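Local coordinates for leucine-rich repeat protein (Bacteroides thetaiotaomicron, PDB 4ECN), which is of unknown function but, as an extracellular leucine-rich repeat protein with DUF4458 domains, probably binds other proteins, at residues 561-566 with 578-583; 408-413 with 829-834; 665-670 with 693-698. All coordinates share one frame; numbering follows the deposited sequence.

Contact 1. Residues 561-566 with 578-583; sequences EEFPAS and LDCVHN
The far end of the F563 ring rests against L578 and C580, CE1 and CZ on the sulfur and CE2 on the leucine methyl, and these three buried side chains make up the contact. The backbones stay well apart, with the CA atoms of F563 and C580 10.0 Å from each other, so the gap is bridged by side chains alone. F563 CZ lies 3.9 Å from C580 SG in a sulfur-aromatic contact. The sulfur sits 4.9 Å from the ring centroid and 61° off the ring normal, an oblique approach rather than a stack. On the CE2 flank of the same ring, F563 CE2 meets L578 CD2 at 4.3 Å. C580 reaches the phenyl because SG is placed beside its own backbone N, anti to the carbonyl carbon (chi1 -82°).

L578, C580 and N583 fall on the LxxLxLxxN pattern of a leucine-rich repeat, in which the first two residues fill the core and the asparagine ties down the turn after the strand. N583 ND2 donates to V581 O at 2.9 Å and also to M555 O of the preceding repeat, while D579 OD1 accepts from V581 N in an Asx turn. Away from this packed centre the segment 561-566 becomes polar: E561 and E562, both partly exposed, turn to salt bridges with R586, and E562 also pairs with K534.

L588 and L569 close over F563, the latter from helix 566-569, while W537 of helix 530-542 packs on L578. Strand 577-579 itself runs between the parallel strands 552-554 and 596-601.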
ATOM      1  N   GLU A 561      -5.071  13.081  22.781  1.00 48.57           N
ATOM      2  CA  GLU A 561      -5.294  14.452  23.240  1.00 49.31           C
ATOM      3  C   GLU A 561      -4.110  14.927  24.132  1.00 54.99           C
ATOM      4  O   GLU A 561      -3.769  16.120  24.130  1.00 54.46           O
ATOM      5  CB  GLU A 561      -6.637  14.580  23.989  1.00 51.36           C
ATOM      6  CG  GLU A 561      -7.863  14.427  23.090  1.00 57.79           C
ATOM      7  CD  GLU A 561      -9.240  14.419  23.736  1.00 71.43           C
ATOM      8  OE1 GLU A 561      -9.385  14.883  24.891  1.00 68.67           O
ATOM      9  OE2 GLU A 561     -10.188  13.964  23.061  1.00 67.48           O
ATOM     10  N   GLU A 562      -3.470  13.974  24.848  1.00 51.95           N
ATOM     11  CA  GLU A 562      -2.342  14.195  25.760  1.00 52.26           C
ATOM     12  C   GLU A 562      -1.185  13.202  25.530  1.00 54.59           C
ATOM     13  O   GLU A 562      -1.426  11.998  25.423  1.00 54.65           O
ATOM     14  CB  GLU A 562      -2.800  14.052  27.240  1.00 54.88           C
ATOM     15  CG  GLU A 562      -3.823  15.057  27.731  1.00 64.17           C
ATOM     16  CD  GLU A 562      -4.509  14.705  29.041  1.00 88.02           C
ATOM     17  OE1 GLU A 562      -3.824  14.268  29.995  1.00 87.94           O
ATOM     18  OE2 GLU A 562      -5.739  14.914  29.125  1.00 86.03           O
ATOM     19  N   PHE A 563       0.067  13.692  25.563  1.00 48.45           N
ATOM     20  CA  PHE A 563       1.247  12.841  25.498  1.00 47.51           C
ATOM     21  C   PHE A 563       1.463  12.132  26.820  1.00 52.69           C
ATOM     22  O   PHE A 563       1.239  12.751  27.856  1.00 52.36           O
ATOM     23  CB  PHE A 563       2.495  13.666  25.152  1.00 48.87           C
ATOM     24  CG  PHE A 563       2.897  13.741  23.697  1.00 48.69           C
ATOM     25  CD1 PHE A 563       1.940  13.905  22.698  1.00 51.03           C
ATOM     26  CD2 PHE A 563       4.235  13.767  23.333  1.00 48.59           C
ATOM     27  CE1 PHE A 563       2.315  13.984  21.355  1.00 50.10           C
ATOM     28  CE2 PHE A 563       4.608  13.869  21.993  1.00 49.93           C
ATOM     29  CZ  PHE A 563       3.647  13.956  21.012  1.00 47.37           C
ATOM     30  N   PRO A 564       1.946  10.858  26.829  1.00 49.85           N
ATOM     31  CA  PRO A 564       2.256  10.194  28.106  1.00 50.27           C
ATOM     32  C   PRO A 564       3.231  10.990  28.970  1.00 55.07           C
ATOM     33  O   PRO A 564       3.938  11.839  28.451  1.00 54.48           O
ATOM     34  CB  PRO A 564       2.920   8.881  27.655  1.00 51.85           C
ATOM     35  CG  PRO A 564       2.407   8.621  26.289  1.00 54.51           C
ATOM     36  CD  PRO A 564       2.283   9.985  25.682  1.00 49.80           C
ATOM     37  N   ALA A 565       3.281  10.697  30.282  1.00 53.41           N
ATOM     38  CA  ALA A 565       4.190  11.302  31.258  1.00 53.12           C
ATOM     39  C   ALA A 565       5.623  11.314  30.732  1.00 56.68           C
ATOM     40  O   ALA A 565       6.079  10.312  30.162  1.00 56.01           O
ATOM     41  CB  ALA A 565       4.124  10.528  32.560  1.00 55.02           C
ATOM     42  N   SER A 566       6.313  12.463  30.878  1.00 52.72           N
ATOM     43  CA  SER A 566       7.682  12.654  30.395  1.00 51.29           C
ATOM     44  C   SER A 566       8.625  11.519  30.844  1.00 56.49           C
ATOM     45  O   SER A 566       9.349  10.978  30.009  1.00 55.68           O
ATOM     46  CB  SER A 566       8.235  13.986  30.872  1.00 51.54           C
ATOM     47  OG  SER A 566       9.581  14.119  30.463  1.00 51.67           O
ATOM     48  N   LEU A 578       8.977  10.345  14.743  1.00 39.96           N
ATOM     49  CA  LEU A 578       7.708  10.462  15.436  1.00 39.86           C
ATOM     50  C   LEU A 578       6.722  11.234  14.581  1.00 43.83           C
ATOM     51  O   LEU A 578       7.002  12.370  14.212  1.00 44.42           O
ATOM     52  CB  LEU A 578       7.881  11.119  16.803  1.00 40.44           C
ATOM     53  CG  LEU A 578       6.616  11.318  17.595  1.00 45.95           C
ATOM     54  CD1 LEU A 578       6.077   9.991  18.107  1.00 46.64           C
ATOM     55  CD2 LEU A 578       6.862  12.255  18.740  1.00 50.01           C
ATOM     56  N   ASP A 579       5.580  10.595  14.259  1.00 39.38           N
ATOM     57  CA  ASP A 579       4.456  11.109  13.491  1.00 38.61           C
ATOM     58  C   ASP A 579       3.218  11.135  14.379  1.00 47.99           C
ATOM     59  O   ASP A 579       2.736  10.077  14.767  1.00 49.05           O
ATOM     60  CB  ASP A 579       4.219  10.240  12.234  1.00 39.09           C
ATOM     61  CG  ASP A 579       2.794  10.250  11.688  1.00 46.87           C
ATOM     62  OD1 ASP A 579       2.226  11.335  11.549  1.00 49.24           O
ATOM     63  OD2 ASP A 579       2.264   9.162  11.371  1.00 50.53           O
ATOM     64  N   CYS A 580       2.702  12.331  14.686  1.00 47.64           N
ATOM     65  CA  CYS A 580       1.489  12.559  15.465  1.00 49.62           C
ATOM     66  C   CYS A 580       0.562  13.472  14.727  1.00 50.51           C
ATOM     67  O   CYS A 580      -0.215  14.203  15.348  1.00 52.13           O
ATOM     68  CB  CYS A 580       1.823  13.128  16.831  1.00 53.12           C
ATOM     69  SG  CYS A 580       2.310  11.880  18.023  1.00 59.65           S
ATOM     70  N   VAL A 581       0.615  13.442  13.410  1.00 43.29           N
ATOM     71  CA  VAL A 581      -0.245  14.304  12.626  1.00 41.53           C
ATOM     72  C   VAL A 581      -1.692  13.855  12.802  1.00 46.92           C
ATOM     73  O   VAL A 581      -1.955  12.687  13.087  1.00 46.56           O
ATOM     74  CB  VAL A 581       0.166  14.361  11.143  1.00 42.98           C
ATOM     75  CG1 VAL A 581       1.649  14.649  11.021  1.00 42.55           C
ATOM     76  CG2 VAL A 581      -0.198  13.081  10.404  1.00 42.43           C
ATOM     77  N   HIS A 582      -2.614  14.811  12.675  1.00 43.82           N
ATOM     78  CA  HIS A 582      -4.056  14.626  12.709  1.00 43.85           C
ATOM     79  C   HIS A 582      -4.512  13.811  13.926  1.00 50.17           C
ATOM     80  O   HIS A 582      -5.279  12.839  13.823  1.00 51.54           O
ATOM     81  CB  HIS A 582      -4.560  13.991  11.415  1.00 43.92           C
ATOM     82  CG  HIS A 582      -4.361  14.898  10.247  1.00 47.03           C
ATOM     83  ND1 HIS A 582      -3.215  14.839   9.479  1.00 48.67           N
ATOM     84  CD2 HIS A 582      -5.142  15.901   9.790  1.00 49.13           C
ATOM     85  CE1 HIS A 582      -3.346  15.780   8.559  1.00 47.91           C
ATOM     86  NE2 HIS A 582      -4.483  16.454   8.712  1.00 48.52           N
ATOM     87  N   ASN A 583      -4.070  14.263  15.091  1.00 45.05           N
ATOM     88  CA  ASN A 583      -4.565  13.767  16.353  1.00 44.60           C
ATOM     89  C   ASN A 583      -5.363  14.917  16.898  1.00 50.82           C
ATOM     90  O   ASN A 583      -5.852  15.729  16.099  1.00 51.99           O
ATOM     91  CB  ASN A 583      -3.453  13.257  17.260  1.00 40.70           C
ATOM     92  CG  ASN A 583      -2.975  11.856  16.921  1.00 56.58           C
ATOM     93  OD1 ASN A 583      -3.234  10.906  17.651  1.00 48.97           O
ATOM     94  ND2 ASN A 583      -2.267  11.686  15.813  1.00 48.50           N
TER

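Contact 2. Residues 408-413 with 829-834; sequences INRNPE and LYILDI
The guanidinium of R410 lies with one face against I831, whose CD1 methyl stands 3.5 Å above the plane over the centre of the group. The methyl is near all four atoms, with R410 CZ at 3.5 Å and R410 NE, the most distant, at 3.9 Å from I831 CD1. The polar end is used differently: NH2 donates to Q810 OE1 on the neighbouring strand 810-812. The second flat group, the Y830 ring, brings only its hydroxyl close, with Y830 OH 4.4 Å from R410 CD, a loose approach beside the aliphatic stem.

R410 is the first residue to leave the helix 402-409, and its CG is tucked between the backbone N and the carbonyl carbon (chi1 65°). An extended chain from CG to NE then carries the guanidinium to the strand, where I831 meets it from the opposite direction. I831 lies in strand 831-833 of the parallel leucine-rich repeat sheet, at a variable position of the LxxLxLxxN pattern, while L829, L832 and I834 take the leucine positions. Segment 408-413 comes from far earlier in the chain, from the long stretch between strands 351-353 and 452-456, which looks like an insertion, and its arginine reaches strand 831-833. A serine in place of R410 would probably leave Q810 OE1 without this donor and I831 CD1 without the flat cover over its methyl.

Beyond R410 the chain turns at N411, whose OD1 accepts from E413 N at 2.8 Å in an Asx turn. On the other segment, I831 pairs through its backbone with I809 and L811.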
ATOM      1  N   ILE A 408      12.450  30.172  -8.973  1.00 44.33           N
ATOM      2  CA  ILE A 408      13.361  29.116  -8.499  1.00 43.79           C
ATOM      3  C   ILE A 408      13.497  27.991  -9.541  1.00 50.22           C
ATOM      4  O   ILE A 408      14.614  27.495  -9.770  1.00 50.20           O
ATOM      5  CB  ILE A 408      12.880  28.553  -7.132  1.00 44.73           C
ATOM      6  CG1 ILE A 408      13.107  29.633  -6.045  1.00 44.70           C
ATOM      7  CG2 ILE A 408      13.611  27.251  -6.773  1.00 41.74           C
ATOM      8  CD1 ILE A 408      12.421  29.440  -4.732  1.00 47.25           C
ATOM      9  N   ASN A 409      12.372  27.583 -10.143  1.00 48.14           N
ATOM     10  CA  ASN A 409      12.332  26.510 -11.127  1.00 49.20           C
ATOM     11  C   ASN A 409      13.122  26.849 -12.370  1.00 58.09           C
ATOM     12  O   ASN A 409      13.787  25.947 -12.892  1.00 60.33           O
ATOM     13  CB  ASN A 409      10.914  26.166 -11.510  1.00 47.69           C
ATOM     14  CG  ASN A 409      10.184  25.390 -10.439  1.00 54.75           C
ATOM     15  OD1 ASN A 409      10.775  24.639  -9.643  1.00 41.35           O
ATOM     16  ND2 ASN A 409       8.869  25.532 -10.429  1.00 46.15           N
ATOM     17  N   ARG A 410      13.116  28.130 -12.817  1.00 54.95           N
ATOM     18  CA  ARG A 410      13.904  28.512 -13.992  1.00 55.15           C
ATOM     19  C   ARG A 410      15.299  29.039 -13.566  1.00 63.39           C
ATOM     20  O   ARG A 410      15.971  29.666 -14.383  1.00 65.92           O
ATOM     21  CB  ARG A 410      13.172  29.526 -14.891  1.00 50.92           C
ATOM     22  CG  ARG A 410      12.909  30.873 -14.280  1.00 51.15           C
ATOM     23  CD  ARG A 410      12.174  31.768 -15.240  1.00 55.38           C
ATOM     24  NE  ARG A 410      11.810  33.002 -14.555  1.00 68.77           N
ATOM     25  CZ  ARG A 410      10.603  33.268 -14.066  1.00 83.33           C
ATOM     26  NH1 ARG A 410       9.598  32.420 -14.259  1.00 71.86           N
ATOM     27  NH2 ARG A 410      10.375  34.416 -13.438  1.00 61.75           N
ATOM     28  N   ASN A 411      15.750  28.752 -12.329  1.00 60.66           N
ATOM     29  CA  ASN A 411      17.083  29.125 -11.868  1.00 62.01           C
ATOM     30  C   ASN A 411      17.921  27.844 -11.754  1.00 71.05           C
ATOM     31  O   ASN A 411      17.636  27.016 -10.890  1.00 71.24           O
ATOM     32  CB  ASN A 411      17.044  29.916 -10.545  1.00 62.53           C
ATOM     33  CG  ASN A 411      18.399  30.430 -10.061  1.00 81.99           C
ATOM     34  OD1 ASN A 411      19.470  29.963 -10.475  1.00 78.77           O
ATOM     35  ND2 ASN A 411      18.388  31.406  -9.162  1.00 66.80           N
ATOM     36  N   PRO A 412      18.954  27.650 -12.607  1.00 72.11           N
ATOM     37  CA  PRO A 412      19.748  26.404 -12.538  1.00 73.32           C
ATOM     38  C   PRO A 412      20.702  26.361 -11.332  1.00 80.88           C
ATOM     39  O   PRO A 412      21.247  25.290 -11.039  1.00 80.91           O
ATOM     40  CB  PRO A 412      20.533  26.411 -13.852  1.00 75.49           C
ATOM     41  CG  PRO A 412      19.898  27.510 -14.704  1.00 79.58           C
ATOM     42  CD  PRO A 412      19.419  28.507 -13.714  1.00 74.64           C
ATOM     43  N   GLU A 413      20.875  27.498 -10.613  1.00 79.20           N
ATOM     44  CA  GLU A 413      21.701  27.571  -9.396  1.00 79.81           C
ATOM     45  C   GLU A 413      20.957  27.005  -8.157  1.00 81.80           C
ATOM     46  O   GLU A 413      21.561  26.908  -7.087  1.00 82.32           O
ATOM     47  CB  GLU A 413      22.138  29.020  -9.092  1.00 81.96           C
ATOM     48  CG  GLU A 413      23.022  29.704 -10.125  1.00 97.42           C
ATOM     49  CD  GLU A 413      23.417  31.118  -9.726  1.00127.09           C
ATOM     50  OE1 GLU A 413      22.525  31.997  -9.639  1.00124.67           O
ATOM     51  OE2 GLU A 413      24.628  31.344  -9.500  1.00121.49           O
ATOM     52  N   LEU A 829      14.084  41.924 -19.277  1.00 52.62           N
ATOM     53  CA  LEU A 829      12.955  41.756 -18.352  1.00 51.20           C
ATOM     54  C   LEU A 829      11.792  41.287 -19.220  1.00 54.14           C
ATOM     55  O   LEU A 829      10.948  42.100 -19.623  1.00 53.02           O
ATOM     56  CB  LEU A 829      12.682  43.092 -17.597  1.00 50.72           C
ATOM     57  CG  LEU A 829      11.962  43.053 -16.224  1.00 53.14           C
ATOM     58  CD1 LEU A 829      11.848  44.451 -15.645  1.00 51.91           C
ATOM     59  CD2 LEU A 829      10.568  42.420 -16.298  1.00 54.69           C
ATOM     60  N   TYR A 830      11.807  39.984 -19.587  1.00 50.15           N
ATOM     61  CA  TYR A 830      10.901  39.441 -20.586  1.00 49.62           C
ATOM     62  C   TYR A 830       9.605  38.801 -20.021  1.00 52.60           C
ATOM     63  O   TYR A 830       8.846  38.249 -20.822  1.00 52.45           O
ATOM     64  CB  TYR A 830      11.641  38.409 -21.455  1.00 50.57           C
ATOM     65  CG  TYR A 830      12.102  37.156 -20.749  1.00 50.85           C
ATOM     66  CD1 TYR A 830      11.284  36.031 -20.684  1.00 52.88           C
ATOM     67  CD2 TYR A 830      13.399  37.045 -20.261  1.00 50.65           C
ATOM     68  CE1 TYR A 830      11.721  34.848 -20.084  1.00 53.24           C
ATOM     69  CE2 TYR A 830      13.857  35.861 -19.679  1.00 50.61           C
ATOM     70  CZ  TYR A 830      13.011  34.764 -19.588  1.00 58.65           C
ATOM     71  OH  TYR A 830      13.429  33.588 -19.004  1.00 61.95           O
ATOM     72  N   ILE A 831       9.318  38.901 -18.693  1.00 47.52           N
ATOM     73  CA  ILE A 831       8.045  38.419 -18.106  1.00 45.39           C
ATOM     74  C   ILE A 831       7.425  39.586 -17.352  1.00 49.82           C
ATOM     75  O   ILE A 831       7.816  39.831 -16.214  1.00 49.36           O
ATOM     76  CB  ILE A 831       8.144  37.162 -17.218  1.00 46.82           C
ATOM     77  CG1 ILE A 831       9.033  36.074 -17.834  1.00 46.60           C
ATOM     78  CG2 ILE A 831       6.738  36.635 -16.919  1.00 46.85           C
ATOM     79  CD1 ILE A 831       9.385  34.982 -16.925  1.00 45.88           C
ATOM     80  N   LEU A 832       6.480  40.324 -17.979  1.00 46.70           N
ATOM     81  CA  LEU A 832       5.912  41.516 -17.348  1.00 45.97           C
ATOM     82  C   LEU A 832       4.400  41.441 -17.222  1.00 49.99           C
ATOM     83  O   LEU A 832       3.717  41.283 -18.232  1.00 50.15           O
ATOM     84  CB  LEU A 832       6.296  42.765 -18.168  1.00 46.02           C
ATOM     85  CG  LEU A 832       5.928  44.128 -17.582  1.00 49.65           C
ATOM     86  CD1 LEU A 832       6.763  44.448 -16.374  1.00 48.92           C
ATOM     87  CD2 LEU A 832       6.142  45.227 -18.604  1.00 52.60           C
ATOM     88  N   ASP A 833       3.881  41.614 -15.982  1.00 45.90           N
ATOM     89  CA  ASP A 833       2.446  41.631 -15.692  1.00 45.76           C
ATOM     90  C   ASP A 833       2.016  43.056 -15.380  1.00 51.18           C
ATOM     91  O   ASP A 833       2.345  43.600 -14.323  1.00 51.55           O
ATOM     92  CB  ASP A 833       2.071  40.671 -14.546  1.00 46.81           C
ATOM     93  CG  ASP A 833       0.690  40.865 -13.917  1.00 57.72           C
ATOM     94  OD1 ASP A 833      -0.291  41.100 -14.671  1.00 58.50           O
ATOM     95  OD2 ASP A 833       0.578  40.717 -12.683  1.00 64.17           O
ATOM     96  N   ILE A 834       1.299  43.669 -16.323  1.00 47.21           N
ATOM     97  CA  ILE A 834       0.807  45.022 -16.154  1.00 46.97           C
ATOM     98  C   ILE A 834      -0.726  45.024 -16.282  1.00 51.21           C
ATOM     99  O   ILE A 834      -1.328  46.099 -16.317  1.00 49.98           O
ATOM    100  CB  ILE A 834       1.477  46.008 -17.130  1.00 50.46           C
ATOM    101  CG1 ILE A 834       1.230  45.641 -18.616  1.00 51.04           C
ATOM    102  CG2 ILE A 834       2.961  46.182 -16.797  1.00 50.25           C
ATOM    103  CD1 ILE A 834       1.465  46.839 -19.571  1.00 52.66           C
TER

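Contact 3. Residues 665-670 with 693-698; sequences CSMDDY and FATGSP
T695 faces Y670 and M667 across a partly buried contact, and its CB sends two branches in different directions. OG1, held between the backbone N and the carbonyl carbon (chi1 51°), bonds back to the carbonyl oxygens of E691 and L692 in the helix just completed and skirts the Y670 ring, T695 OG1 lying 4.0 Å from Y670 CE2. The other branch, CG2, does most of the touching: T695 CG2 lies 3.4 Å from Y670 O and 3.5 Å from Y670 CD2, meeting the ring obliquely. On the same methyl, the CE tip of M667, a selenomethionine, comes to 3.5 Å from T695 CG2. That tip also rests on A694, with M667 CE 3.7 Å from A694 CB, because the chain bends at chi2 and chi3 after leaving CB.

The helix ends here in a Schellman motif. G696, with positive phi, is its C-prime residue, and G696 N bonds to F693 O at 2.8 Å while S697 N reaches L692 O.

Helix 690-694 lies between strands 675-679 and 701-703 in the chain, and the loop 665-670 packs on its C-terminal end. Y670 continues onto E691 and L692, onto I663 earlier in its own loop and onto N636 before strand 646-650.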
ATOM      1  N   CYS A 665      11.355  33.000  25.313  1.00 55.39           N
ATOM      2  CA  CYS A 665      12.588  33.219  26.075  1.00 56.55           C
ATOM      3  C   CYS A 665      13.171  34.612  25.785  1.00 62.23           C
ATOM      4  O   CYS A 665      12.710  35.310  24.882  1.00 61.70           O
ATOM      5  CB  CYS A 665      13.611  32.122  25.770  1.00 56.82           C
ATOM      6  SG  CYS A 665      14.253  32.133  24.072  1.00 59.77           S
ATOM      7  N   SER A 666      14.217  34.988  26.536  1.00 60.76           N
ATOM      8  CA  SER A 666      14.942  36.239  26.353  1.00 61.20           C
ATOM      9  C   SER A 666      15.803  36.164  25.083  1.00 66.37           C
ATOM     10  O   SER A 666      16.109  35.069  24.609  1.00 66.89           O
ATOM     11  CB  SER A 666      15.801  36.537  27.576  1.00 66.01           C
ATOM     12  OG  SER A 666      16.726  35.493  27.823  1.00 75.53           O
HETATM   13  N   MSE A 667      16.188  37.316  24.531  1.00 62.10           N
HETATM   14  CA  MSE A 667      17.001  37.364  23.325  1.00 60.97           C
HETATM   15  C   MSE A 667      18.384  36.725  23.575  1.00 67.76           C
HETATM   16  O   MSE A 667      18.939  36.052  22.697  1.00 66.85           O
HETATM   17  CB  MSE A 667      17.131  38.825  22.885  1.00 62.83           C
HETATM   18  CG  MSE A 667      17.837  39.016  21.552  1.00 69.13           C
HETATM   19 SE   MSE A 667      16.946  38.105  20.081  0.75 75.79          SE
HETATM   20  CE  MSE A 667      18.455  37.221  19.324  1.00 71.80           C
ATOM     21  N   ASP A 668      18.896  36.890  24.801  1.00 67.31           N
ATOM     22  CA  ASP A 668      20.193  36.387  25.253  1.00 68.72           C
ATOM     23  C   ASP A 668      20.199  34.843  25.368  1.00 71.18           C
ATOM     24  O   ASP A 668      21.256  34.224  25.200  1.00 71.49           O
ATOM     25  CB  ASP A 668      20.539  37.027  26.606  1.00 72.67           C
ATOM     26  CG  ASP A 668      20.311  38.534  26.609  1.00 91.50           C
ATOM     27  OD1 ASP A 668      21.030  39.250  25.863  1.00 92.46           O
ATOM     28  OD2 ASP A 668      19.363  38.992  27.299  1.00100.66           O
ATOM     29  N   ASP A 669      19.023  34.236  25.625  1.00 65.13           N
ATOM     30  CA  ASP A 669      18.853  32.784  25.734  1.00 63.54           C
ATOM     31  C   ASP A 669      18.501  32.132  24.393  1.00 63.07           C
ATOM     32  O   ASP A 669      18.709  30.921  24.245  1.00 63.05           O
ATOM     33  CB  ASP A 669      17.750  32.447  26.745  1.00 65.94           C
ATOM     34  CG  ASP A 669      18.069  32.714  28.202  1.00 81.30           C
ATOM     35  OD1 ASP A 669      19.275  32.723  28.563  1.00 83.06           O
ATOM     36  OD2 ASP A 669      17.115  32.852  28.996  1.00 89.14           O
ATOM     37  N   TYR A 670      17.952  32.917  23.425  1.00 55.18           N
ATOM     38  CA  TYR A 670      17.527  32.401  22.119  1.00 51.66           C
ATOM     39  C   TYR A 670      18.753  31.956  21.289  1.00 56.37           C
ATOM     40  O   TYR A 670      19.709  32.731  21.131  1.00 56.32           O
ATOM     41  CB  TYR A 670      16.687  33.431  21.365  1.00 49.41           C
ATOM     42  CG  TYR A 670      16.017  32.835  20.147  1.00 47.88           C
ATOM     43  CD1 TYR A 670      15.127  31.772  20.265  1.00 49.67           C
ATOM     44  CD2 TYR A 670      16.248  33.349  18.882  1.00 47.10           C
ATOM     45  CE1 TYR A 670      14.528  31.203  19.145  1.00 48.40           C
ATOM     46  CE2 TYR A 670      15.642  32.801  17.756  1.00 46.78           C
ATOM     47  CZ  TYR A 670      14.776  31.731  17.890  1.00 50.88           C
ATOM     48  OH  TYR A 670      14.188  31.188  16.771  1.00 47.52           O
ATOM     49  N   PHE A 693      17.849  36.304  12.602  1.00 42.13           N
ATOM     50  CA  PHE A 693      19.044  36.806  11.951  1.00 42.32           C
ATOM     51  C   PHE A 693      20.107  37.171  12.990  1.00 45.79           C
ATOM     52  O   PHE A 693      21.279  36.793  12.838  1.00 44.88           O
ATOM     53  CB  PHE A 693      18.654  38.003  11.069  1.00 44.45           C
ATOM     54  CG  PHE A 693      17.648  37.559  10.027  1.00 45.82           C
ATOM     55  CD1 PHE A 693      18.057  36.836   8.908  1.00 49.18           C
ATOM     56  CD2 PHE A 693      16.287  37.758  10.224  1.00 47.86           C
ATOM     57  CE1 PHE A 693      17.125  36.355   7.987  1.00 49.81           C
ATOM     58  CE2 PHE A 693      15.356  37.278   9.302  1.00 50.84           C
ATOM     59  CZ  PHE A 693      15.781  36.600   8.176  1.00 48.95           C
ATOM     60  N   ALA A 694      19.682  37.843  14.076  1.00 41.46           N
ATOM     61  CA  ALA A 694      20.534  38.228  15.189  1.00 40.16           C
ATOM     62  C   ALA A 694      21.256  37.014  15.757  1.00 45.08           C
ATOM     63  O   ALA A 694      22.397  37.152  16.179  1.00 46.04           O
ATOM     64  CB  ALA A 694      19.707  38.900  16.260  1.00 40.52           C
ATOM     65  N   THR A 695      20.633  35.816  15.688  1.00 41.66           N
ATOM     66  CA  THR A 695      21.209  34.565  16.207  1.00 42.16           C
ATOM     67  C   THR A 695      22.010  33.779  15.117  1.00 46.55           C
ATOM     68  O   THR A 695      22.424  32.633  15.356  1.00 46.75           O
ATOM     69  CB  THR A 695      20.122  33.669  16.806  1.00 45.46           C
ATOM     70  OG1 THR A 695      19.053  33.519  15.884  1.00 44.59           O
ATOM     71  CG2 THR A 695      19.589  34.200  18.084  1.00 43.01           C
ATOM     72  N   GLY A 696      22.264  34.421  13.982  1.00 41.61           N
ATOM     73  CA  GLY A 696      23.048  33.845  12.893  1.00 41.17           C
ATOM     74  C   GLY A 696      22.501  32.579  12.262  1.00 44.59           C
ATOM     75  O   GLY A 696      23.283  31.691  11.896  1.00 45.97           O
ATOM     76  N   SER A 697      21.156  32.496  12.120  1.00 38.35           N
ATOM     77  CA  SER A 697      20.459  31.366  11.517  1.00 37.19           C
ATOM     78  C   SER A 697      20.754  31.311   9.998  1.00 42.59           C
ATOM     79  O   SER A 697      20.626  32.329   9.314  1.00 42.21           O
ATOM     80  CB  SER A 697      18.964  31.463  11.791  1.00 38.73           C
ATOM     81  OG  SER A 697      18.696  31.362  13.180  1.00 41.49           O
ATOM     82  N   PRO A 698      21.206  30.152   9.449  1.00 39.80           N
ATOM     83  CA  PRO A 698      21.559  30.109   8.013  1.00 39.04           C
ATOM     84  C   PRO A 698      20.330  29.968   7.115  1.00 43.25           C
ATOM     85  O   PRO A 698      20.231  29.009   6.337  1.00 44.11           O
ATOM     86  CB  PRO A 698      22.471  28.884   7.907  1.00 40.76           C
ATOM     87  CG  PRO A 698      22.094  28.027   9.059  1.00 45.35           C
ATOM     88  CD  PRO A 698      21.439  28.851  10.111  1.00 41.00           C
TER

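Contact 1 is buried, contact 3 partly buried and contact 2 a surface contact. Contacts 1 and 3 each join parts of the chain close in sequence, within the repeat solenoid, whereas contact 2 spans more than 400 residues; the other two are nested inside that loop. Contact 1 lies at the earlier of the two ten-strand repeat sheets and contact 3 at the later, while contact 2 ties the end of helix 402-409, from among the strands of the earlier, to a strand of the later. Their chemistry follows: an aromatic, sulfur and leucine cluster in contact 1, methyl packing at a helix end in contact 3, and a charged group laid on an isoleucine in contact 2.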